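Local structure of Udp-n-acetylglucosamine pyrophosphorylase (Trypanosoma brucei, 4BQH) at residues 20-25 against 223-228; 56-61 against 395-400; 302-307 against 360-365. The protein probably catalyses transfer of the uridylyl group of UTP to N-acetyl-alpha-D-glucosamine 1-phosphate, giving UDP-N-acetyl-alpha-D-glucosamine and diphosphate. All blocks are in the same frame, centred on the assembly; numbering follows the deposited sequence.

Overall arrangement
Going from the N terminus, segment 20-25 on helix 21-29 and segment 56-61 on helix 51-64 each pair with a segment far along the chain. Contact 1 closes the first loop when 223-228 returns to 20-25. Contact 2 opens inside that loop and closes only at 395-400, so the two loops cross; they also touch, Ile224 CD1 lying 3.6 Å from Gly396 CA. Contact 3, between 302-307 and 360-365, is nested within the loop of contact 2, with about 14 Å between nearest atoms. Contacts 1 and 2 tie N-terminal helices to the two small antiparallel sheets, whereas contact 3 joins neighbouring strands of the large mixed sheet.

Contact 1 (20-25 against 223-228); sequences QDHILT and IIMENR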
loop_
_atom_site.group_PDB
_atom_site.type_symbol
_atom_site.label_atom_id
_atom_site.label_comp_id
_atom_site.label_asym_id
_atom_site.label_seq_id
_atom_site.Cartn_x
_atom_site.Cartn_y
_atom_site.Cartn_z
ATOM N N GLN A 20 -10.519 -28.242 15.552
ATOM C CA GLN A 20 -9.096 -28.330 15.249
ATOM C C GLN A 20 -8.400 -28.965 16.449
ATOM O O GLN A 20 -7.400 -28.457 16.969
ATOM C CB GLN A 20 -8.533 -26.932 14.914
ATOM C CG GLN A 20 -9.114 -26.344 13.616
ATOM C CD GLN A 20 -8.679 -27.079 12.356
ATOM O OE1 GLN A 20 -7.686 -27.799 12.354
ATOM N NE2 GLN A 20 -9.422 -26.891 11.263
ATOM N N ASP A 21 -8.947 -30.092 16.894
ATOM C CA ASP A 21 -8.556 -30.644 18.194
ATOM C C ASP A 21 -7.095 -31.078 18.309
ATOM O O ASP A 21 -6.555 -31.145 19.419
ATOM C CB ASP A 21 -9.494 -31.785 18.587
ATOM C CG ASP A 21 -10.854 -31.298 19.025
ATOM O OD1 ASP A 21 -11.055 -30.073 19.226
ATOM O OD2 ASP A 21 -11.746 -32.165 19.186
ATOM N N HIS A 22 -6.449 -31.372 17.179
ATOM C CA HIS A 22 -5.020 -31.721 17.196
ATOM C C HIS A 22 -4.153 -30.574 17.692
ATOM O O HIS A 22 -3.129 -30.792 18.337
ATOM C CB HIS A 22 -4.571 -32.247 15.834
ATOM C CG HIS A 22 -4.723 -31.242 14.708
ATOM N ND1 HIS A 22 -5.928 -30.773 14.308
ATOM C CD2 HIS A 22 -3.763 -30.602 13.911
ATOM C CE1 HIS A 22 -5.747 -29.882 13.303
ATOM N NE2 HIS A 22 -4.424 -29.787 13.058
ATOM N N ILE A 23 -4.577 -29.333 17.438
ATOM C CA ILE A 23 -3.867 -28.162 17.956
ATOM C C ILE A 23 -4.123 -28.008 19.457
ATOM O O ILE A 23 -3.220 -27.682 20.223
ATOM C CB ILE A 23 -4.297 -26.881 17.213
ATOM C CG1 ILE A 23 -4.060 -27.061 15.700
ATOM C CG2 ILE A 23 -3.564 -25.657 17.746
ATOM C CD1 ILE A 23 -4.299 -25.809 14.897
ATOM N N LEU A 24 -5.373 -28.215 19.860
ATOM C CA LEU A 24 -5.766 -28.101 21.256
ATOM C C LEU A 24 -4.942 -29.095 22.060
ATOM O O LEU A 24 -4.388 -28.744 23.092
ATOM C CB LEU A 24 -7.267 -28.368 21.407
ATOM C CG LEU A 24 -7.911 -28.107 22.763
ATOM C CD1 LEU A 24 -7.669 -26.676 23.226
ATOM C CD2 LEU A 24 -9.396 -28.413 22.659
ATOM N N THR A 25 -4.808 -30.307 21.526
ATOM C CA THR A 25 -3.982 -31.384 22.111
ATOM C C THR A 25 -2.529 -30.959 22.307
ATOM O O THR A 25 -1.952 -31.141 23.400
ATOM C CB THR A 25 -4.046 -32.644 21.214
ATOM O OG1 THR A 25 -5.372 -33.172 21.261
ATOM C CG2 THR A 25 -3.062 -33.736 21.664
ATOM N N ILE A 223 -5.960 -27.995 10.086
ATOM C CA ILE A 223 -4.816 -27.096 9.991
ATOM C C ILE A 223 -3.546 -27.944 9.938
ATOM O O ILE A 223 -3.375 -28.893 10.737
ATOM C CB ILE A 223 -4.778 -26.094 11.165
ATOM C CG1 ILE A 223 -5.918 -25.077 11.005
ATOM C CG2 ILE A 223 -3.456 -25.333 11.206
ATOM C CD1 ILE A 223 -6.129 -24.142 12.187
ATOM N N ILE A 224 -2.665 -27.609 9.000
ATOM C CA ILE A 224 -1.409 -28.325 8.863
ATOM C C ILE A 224 -0.419 -27.812 9.908
ATOM O O ILE A 224 -0.378 -26.621 10.196
ATOM C CB ILE A 224 -0.836 -28.150 7.449
ATOM C CG1 ILE A 224 -1.770 -28.794 6.408
ATOM C CG2 ILE A 224 0.588 -28.734 7.356
ATOM C CD1 ILE A 224 -1.549 -28.310 4.984
ATOM N N MET A 225 0.354 -28.731 10.497
ATOM C CA MET A 225 1.436 -28.379 11.405
ATOM C C MET A 225 2.755 -28.289 10.649
ATOM O O MET A 225 3.123 -29.226 9.922
ATOM C CB MET A 225 1.561 -29.436 12.528
ATOM C CG MET A 225 0.289 -29.684 13.336
ATOM S SD MET A 225 -0.232 -28.190 14.200
ATOM C CE MET A 225 1.026 -28.084 15.487
ATOM N N GLU A 226 3.454 -27.164 10.791
ATOM C CA GLU A 226 4.813 -27.048 10.265
ATOM C C GLU A 226 5.748 -27.963 11.083
ATOM O O GLU A 226 6.624 -28.657 10.533
ATOM C CB GLU A 226 5.291 -25.606 10.328
ATOM C CG GLU A 226 6.640 -25.381 9.653
ATOM C CD GLU A 226 7.019 -23.915 9.525
ATOM O OE1 GLU A 226 6.231 -23.031 9.930
ATOM O OE2 GLU A 226 8.120 -23.647 9.003
ATOM N N ASN A 227 5.535 -27.943 12.391
ATOM C CA ASN A 227 6.237 -28.840 13.342
ATOM C C ASN A 227 5.419 -28.914 14.626
ATOM O O ASN A 227 4.341 -28.332 14.707
ATOM C CB ASN A 227 7.692 -28.376 13.589
ATOM C CG ASN A 227 7.788 -26.959 14.130
ATOM O OD1 ASN A 227 7.320 -26.663 15.222
ATOM N ND2 ASN A 227 8.428 -26.083 13.370
ATOM N N ARG A 228 5.904 -29.627 15.644
ATOM C CA ARG A 228 5.087 -29.833 16.818
ATOM C C ARG A 228 4.811 -28.527 17.580
ATOM O O ARG A 228 3.893 -28.480 18.405
ATOM C CB ARG A 228 5.697 -30.926 17.719
ATOM C CG ARG A 228 5.560 -32.315 17.089
ATOM C CD ARG A 228 6.069 -33.386 18.015
ATOM N NE ARG A 228 5.280 -33.409 19.242
ATOM C CZ ARG A 228 5.459 -34.264 20.237
ATOM N NH1 ARG A 228 6.426 -35.210 20.190
ATOM N NH2 ARG A 228 4.674 -34.159 21.292
#
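Ile223 takes the largest share of this contact: its backbone is held by Gln20 and His22 while its side chain lies against Ile23. The bend of Gln20 at chi2 (-68°) sets CD beside Ile223, and OE1 accepts Ile223 N at 2.9 Å in an almost straight bond, the donor standing somewhat off the amide plane. The Gln20 and Ile223 side chains cross at about a right angle, and OE1 also lies 3.5 Å from Ile223 CG1. At the carbonyl of the same residue, His22 NE2 gives its hydrogen to Ile223 O at 2.7 Å, in the carbonyl plane and on a lone pair. Both backbone polar atoms of Ile223 are thus taken by side chains of a helix start.

In His22, CG sits between the backbone N and the carbonyl carbon (chi1 61°), which starts the ring toward 223-225, where NE2 meets Ile223 O. Ile23 CG1 covers one face of the imidazole, offset toward the rim, and Met225 CG comes to the edge at CD2, 4.2 Å away. Met225 slides past His22 in the opposite direction, and its SD lies 4.3 Å from Ile23 CG1. The apolar centre is the meeting of the two isoleucines, whose side chains cross at about a right angle: Ile23 CD1 sits 3.7 Å from Ile223 CD1 and also touches its CB and CG2. Ile231 of strand 230-234 packs against Ile23, Ile223 and Met225.

Gln20 NE2 is bonded to Gly221 O and Asn55 OD1, which fixes the rotation of the amide. The arrangement is that of a helix N-terminus, with Gln20 at the N-cap position of helix 21-29, docked beside a small three-stranded antiparallel sheet that carries the Cys215-Cys232 disulfide.

Contact 2 (56-61 against 395-400); sequences DVLRES and MGIKLE
Leu399 is the main bump: its forked end enters a shallow hollow of helix 56-61 walled by Val57, Leu58 and Ser61. Its two methyls divide the work. CD1 is wedged on the Val57-Leu58 side, 4.0 Å from Val57 CG1 and 4.2 Å from Leu58 CA, so that it comes down onto the helix backbone itself. CD2 reaches one turn further along, 3.8 Å from Ser61 CB. Val57 and Leu399 cross obliquely.

A second bump runs the other way. Leu58 does not start straight at the strand, but its end comes nearer: chi1 176° sets CG anti to the backbone N, and chi2 68° then puts CD1 against Ile397 CG2 at 3.7 Å. These two side chains cross at about a right angle, and CD1 is also close to Ile397 CB. Leu58 CD1 stands 4.3 Å from Leu399 CD1 as well, filling the dip between the two strand residues, whose side chains share one face of the strand.

Ser61 is the one polar side chain among those that touch. Its OG bonds back to Val57 O at 2.7 Å, lying above the carbonyl plane, and that oxygen accepts Ser61 N too; OG is bonded more weakly to Tyr380 N and Thr378 O, while CB and OG both touch Leu399 CD2. Tyr216 packs on Leu58 and Leu399, and Ala382 of strand 381-387 touches both Ile397 and Leu399.

Helix and strand lie nearly perpendicular, 99° between their directions with axes 9.8 Å apart. This is a helix laid across one face of the two-stranded antiparallel sheet 381-387/394-400, beside the inhibitor pocket: the side chain of Val57 is about 6 Å from the bound allosteric inhibitor.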
loop_
_atom_site.group_PDB
_atom_site.type_symbol
_atom_site.label_atom_id
_atom_site.label_comp_id
_atom_site.label_asym_id
_atom_site.label_seq_id
_atom_site.Cartn_x
_atom_site.Cartn_y
_atom_site.Cartn_z
ATOM N N ASP A 56 -15.293 -22.269 8.085
ATOM C CA ASP A 56 -16.307 -21.856 7.100
ATOM C C ASP A 56 -15.659 -21.186 5.902
ATOM O O ASP A 56 -16.106 -21.364 4.775
ATOM C CB ASP A 56 -17.279 -20.849 7.725
ATOM C CG ASP A 56 -18.196 -21.476 8.745
ATOM O OD1 ASP A 56 -18.403 -22.705 8.692
ATOM O OD2 ASP A 56 -18.719 -20.738 9.610
ATOM N N VAL A 57 -14.615 -20.403 6.166
ATOM C CA VAL A 57 -13.889 -19.729 5.094
ATOM C C VAL A 57 -13.299 -20.790 4.166
ATOM O O VAL A 57 -13.438 -20.713 2.935
ATOM C CB VAL A 57 -12.774 -18.823 5.666
ATOM C CG1 VAL A 57 -11.905 -18.276 4.534
ATOM C CG2 VAL A 57 -13.386 -17.673 6.468
ATOM N N LEU A 58 -12.659 -21.802 4.748
ATOM C CA LEU A 58 -12.030 -22.836 3.918
ATOM C C LEU A 58 -13.081 -23.530 3.068
ATOM O O LEU A 58 -12.908 -23.710 1.859
ATOM C CB LEU A 58 -11.321 -23.887 4.772
ATOM C CG LEU A 58 -10.709 -25.066 3.987
ATOM C CD1 LEU A 58 -9.543 -24.573 3.135
ATOM C CD2 LEU A 58 -10.249 -26.134 4.978
ATOM N N ARG A 59 -14.192 -23.891 3.700
ATOM C CA ARG A 59 -15.218 -24.650 3.007
ATOM C C ARG A 59 -15.769 -23.886 1.800
ATOM O O ARG A 59 -15.855 -24.439 0.689
ATOM C CB ARG A 59 -16.340 -24.984 3.973
ATOM C CG ARG A 59 -17.348 -25.962 3.415
ATOM C CD ARG A 59 -18.460 -26.128 4.417
ATOM N NE ARG A 59 -19.494 -27.037 3.943
ATOM C CZ ARG A 59 -20.491 -27.444 4.717
ATOM N NH1 ARG A 59 -20.558 -27.000 5.966
ATOM N NH2 ARG A 59 -21.404 -28.280 4.244
ATOM N N GLU A 60 -16.125 -22.622 2.018
ATOM C CA GLU A 60 -16.705 -21.789 0.977
ATOM C C GLU A 60 -15.686 -21.448 -0.098
ATOM O O GLU A 60 -15.982 -21.532 -1.304
ATOM C CB GLU A 60 -17.304 -20.503 1.552
ATOM C CG GLU A 60 -17.656 -19.495 0.460
ATOM C CD GLU A 60 -19.059 -18.917 0.552
ATOM O OE1 GLU A 60 -19.639 -18.891 1.655
ATOM O OE2 GLU A 60 -19.583 -18.461 -0.488
ATOM N N SER A 61 -14.480 -21.083 0.339
ATOM C CA SER A 61 -13.424 -20.713 -0.612
ATOM C C SER A 61 -13.075 -21.877 -1.540
ATOM O O SER A 61 -12.796 -21.663 -2.713
ATOM C CB SER A 61 -12.184 -20.180 0.097
ATOM O OG SER A 61 -12.532 -19.087 0.934
ATOM N N MET A 395 0.760 -31.268 0.435
ATOM C CA MET A 395 -0.115 -30.398 -0.339
ATOM C C MET A 395 -1.116 -29.793 0.636
ATOM O O MET A 395 -1.662 -30.503 1.474
ATOM C CB MET A 395 -0.851 -31.203 -1.423
ATOM C CG MET A 395 0.041 -31.693 -2.568
ATOM S SD MET A 395 1.248 -30.480 -3.159
ATOM C CE MET A 395 0.219 -29.312 -4.054
ATOM N N GLY A 396 -1.328 -28.480 0.553
ATOM C CA GLY A 396 -2.292 -27.826 1.446
ATOM C C GLY A 396 -2.958 -26.655 0.759
ATOM O O GLY A 396 -2.615 -26.316 -0.371
ATOM N N ILE A 397 -3.890 -26.031 1.469
ATOM C CA ILE A 397 -4.666 -24.908 0.918
ATOM C C ILE A 397 -4.252 -23.643 1.660
ATOM O O ILE A 397 -4.280 -23.618 2.891
ATOM C CB ILE A 397 -6.185 -25.126 1.073
ATOM C CG1 ILE A 397 -6.636 -26.432 0.377
ATOM C CG2 ILE A 397 -6.956 -23.905 0.531
ATOM C CD1 ILE A 397 -6.385 -26.453 -1.125
ATOM N N LYS A 398 -3.872 -22.614 0.906
ATOM C CA LYS A 398 -3.604 -21.276 1.473
ATOM C C LYS A 398 -4.764 -20.360 1.112
ATOM O O LYS A 398 -5.377 -20.515 0.056
ATOM C CB LYS A 398 -2.265 -20.732 0.977
ATOM C CG LYS A 398 -1.082 -21.566 1.453
ATOM C CD LYS A 398 0.235 -20.806 1.263
ATOM C CE LYS A 398 1.429 -21.590 1.814
ATOM N NZ LYS A 398 2.714 -20.887 1.483
ATOM N N LEU A 399 -5.114 -19.455 2.016
ATOM C CA LEU A 399 -6.295 -18.619 1.826
ATOM C C LEU A 399 -5.877 -17.174 1.858
ATOM O O LEU A 399 -5.128 -16.783 2.737
ATOM C CB LEU A 399 -7.294 -18.866 2.958
ATOM C CG LEU A 399 -7.883 -20.279 2.971
ATOM C CD1 LEU A 399 -8.594 -20.503 4.304
ATOM C CD2 LEU A 399 -8.855 -20.478 1.814
ATOM N N GLU A 400 -6.377 -16.371 0.924
ATOM C CA GLU A 400 -6.003 -14.950 0.910
ATOM C C GLU A 400 -7.235 -14.080 0.735
ATOM O O GLU A 400 -8.209 -14.494 0.115
ATOM C CB GLU A 400 -4.987 -14.659 -0.222
ATOM C CG GLU A 400 -3.610 -15.293 0.026
ATOM C CD GLU A 400 -2.602 -15.065 -1.107
ATOM O OE1 GLU A 400 -2.995 -14.683 -2.229
ATOM O OE2 GLU A 400 -1.393 -15.300 -0.885
#

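Contact 3 (302-307 against 360-365); sequences AHVVVK and NLCSLH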
loop_
_atom_site.group_PDB
_atom_site.type_symbol
_atom_site.label_atom_id
_atom_site.label_comp_id
_atom_site.label_asym_id
_atom_site.label_seq_id
_atom_site.Cartn_x
_atom_site.Cartn_y
_atom_site.Cartn_z
ATOM N N ALA A 302 -16.545 10.114 -2.293
ATOM C CA ALA A 302 -16.243 8.690 -2.414
ATOM C C ALA A 302 -15.855 8.103 -1.057
ATOM O O ALA A 302 -15.235 8.795 -0.215
ATOM C CB ALA A 302 -15.122 8.487 -3.417
ATOM N N HIS A 303 -16.254 6.856 -0.833
ATOM C CA HIS A 303 -15.776 6.070 0.314
ATOM C C HIS A 303 -14.588 5.198 -0.064
ATOM O O HIS A 303 -13.780 4.826 0.783
ATOM C CB HIS A 303 -16.913 5.235 0.880
ATOM C CG HIS A 303 -17.900 6.049 1.685
ATOM N ND1 HIS A 303 -17.605 6.539 2.918
ATOM C CD2 HIS A 303 -19.206 6.459 1.390
ATOM C CE1 HIS A 303 -18.669 7.246 3.387
ATOM N NE2 HIS A 303 -19.660 7.180 2.454
ATOM N N VAL A 304 -14.479 4.866 -1.349
ATOM C CA VAL A 304 -13.291 4.159 -1.882
ATOM C C VAL A 304 -12.883 4.805 -3.199
ATOM O O VAL A 304 -13.732 4.955 -4.089
ATOM C CB VAL A 304 -13.573 2.662 -2.145
ATOM C CG1 VAL A 304 -12.384 2.021 -2.898
ATOM C CG2 VAL A 304 -13.825 1.933 -0.831
ATOM N N VAL A 305 -11.601 5.162 -3.334
ATOM C CA VAL A 305 -11.034 5.501 -4.637
ATOM C C VAL A 305 -9.872 4.555 -4.873
ATOM O O VAL A 305 -9.052 4.354 -3.968
ATOM C CB VAL A 305 -10.511 6.956 -4.707
ATOM C CG1 VAL A 305 -10.096 7.278 -6.128
ATOM C CG2 VAL A 305 -11.598 7.941 -4.275
ATOM N N VAL A 306 -9.834 3.940 -6.062
ATOM C CA VAL A 306 -8.695 3.100 -6.430
ATOM C C VAL A 306 -7.883 3.769 -7.526
ATOM O O VAL A 306 -8.438 4.425 -8.458
ATOM C CB VAL A 306 -9.111 1.678 -6.881
ATOM C CG1 VAL A 306 -9.881 0.984 -5.745
ATOM C CG2 VAL A 306 -9.963 1.735 -8.148
ATOM N N LYS A 307 -6.565 3.624 -7.419
ATOM C CA LYS A 307 -5.723 4.002 -8.552
ATOM C C LYS A 307 -5.484 2.806 -9.450
ATOM O O LYS A 307 -5.241 1.697 -8.976
ATOM C CB LYS A 307 -4.363 4.525 -8.088
ATOM C CG LYS A 307 -4.404 5.993 -7.726
ATOM C CD LYS A 307 -2.981 6.436 -7.387
ATOM C CE LYS A 307 -2.962 7.919 -7.074
ATOM N NZ LYS A 307 -1.648 8.315 -6.469
ATOM N N ASN A 360 -4.956 2.482 -2.826
ATOM C CA ASN A 360 -6.350 2.789 -2.490
ATOM C C ASN A 360 -6.457 3.943 -1.516
ATOM O O ASN A 360 -5.552 4.186 -0.712
ATOM C CB ASN A 360 -7.084 1.610 -1.821
ATOM C CG ASN A 360 -6.993 0.300 -2.586
ATOM O OD1 ASN A 360 -6.959 0.239 -3.827
ATOM N ND2 ASN A 360 -7.038 -0.766 -1.839
ATOM N N LEU A 361 -7.580 4.646 -1.584
ATOM C CA LEU A 361 -7.876 5.660 -0.581
ATOM C C LEU A 361 -9.268 5.358 -0.057
ATOM O O LEU A 361 -10.225 5.324 -0.825
ATOM C CB LEU A 361 -7.798 7.051 -1.219
ATOM C CG LEU A 361 -7.995 8.219 -0.261
ATOM C CD1 LEU A 361 -6.814 8.361 0.681
ATOM C CD2 LEU A 361 -8.107 9.492 -1.057
ATOM N N CYS A 362 -9.393 5.114 1.244
ATOM C CA CYS A 362 -10.673 4.719 1.799
ATOM C C CYS A 362 -11.088 5.673 2.903
ATOM O O CYS A 362 -10.243 6.111 3.680
ATOM C CB CYS A 362 -10.571 3.325 2.404
ATOM S SG CYS A 362 -10.151 2.066 1.179
ATOM N N SER A 363 -12.390 5.963 2.993
ATOM C CA SER A 363 -12.888 6.719 4.141
ATOM C C SER A 363 -12.716 5.895 5.423
ATOM O O SER A 363 -12.702 4.654 5.410
ATOM C CB SER A 363 -14.374 7.074 3.972
ATOM O OG SER A 363 -15.183 5.908 4.044
ATOM N N LEU A 364 -12.635 6.579 6.547
ATOM C CA LEU A 364 -12.591 5.858 7.810
ATOM C C LEU A 364 -13.906 5.106 8.054
ATOM O O LEU A 364 -13.897 3.999 8.584
ATOM C CB LEU A 364 -12.260 6.799 8.981
ATOM C CG LEU A 364 -11.724 6.020 10.197
ATOM C CD1 LEU A 364 -10.332 5.448 9.949
ATOM C CD2 LEU A 364 -11.674 6.911 11.430
ATOM N N HIS A 365 -15.025 5.681 7.626
ATOM C CA HIS A 365 -16.306 4.968 7.664
ATOM C C HIS A 365 -16.236 3.662 6.908
ATOM O O HIS A 365 -16.694 2.625 7.426
ATOM C CB HIS A 365 -17.440 5.816 7.078
ATOM C CG HIS A 365 -18.828 5.244 7.329
ATOM N ND1 HIS A 365 -19.948 5.869 6.927
ATOM C CD2 HIS A 365 -19.245 4.099 8.006
ATOM C CE1 HIS A 365 -21.029 5.141 7.287
ATOM N NE2 HIS A 365 -20.603 4.059 7.934
#
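His303 and Ser363 carry the strongest polar link, a side-chain bond of 2.7 Å between His303 ND1 and Ser363 OG. The hydroxyl meets the imidazole at its edge, in the ring plane, along a nearly straight line; either group could be the donor. Ser363 OG, set between its backbone N and carbonyl carbon (chi1 68°), also caps Phe366 N at the start of helix 364-374, while His303 NE2 is bonded to Asp414 OD1.

The backbones of the same pair meet too, Ser363 N giving to His303 O at 2.8 Å. Two residues along, past the non-hydrogen-bonded pair Val304/Cys362, Val305 and Leu361 form an antiparallel hydrogen-bonded pair: Val305 N to Leu361 O at 2.9 Å and Leu361 N to Val305 O at 2.8 Å. The alpha carbons of Cys362 and Val304 add CH...O contacts to the carbonyls of His303 and Leu361.

Packing follows the register. Val305 and Leu361 point to one face, CB to CB 4.4 Å, where Phe293 and Ala297 of helix 291-300 cover both. On the opposite face Val304 CG2 lies 4.2 Å from Cys362 SG, and Val306 and Asn360 run side by side in the same direction. At the end, His365 ND1 approaches His303 CE1 at 4.0 Å, the rings nearly perpendicular and obliquely placed.

Chemically, a buried strand pair of the large mixed sheet, consistent with the GT-A-like core of this family, passes into a helix start. The imidazole is gripped at both nitrogens, which fixes its rotation; the nearby Asp414 would probably polarise it, and the shared serine couples strand pairing to helix capping.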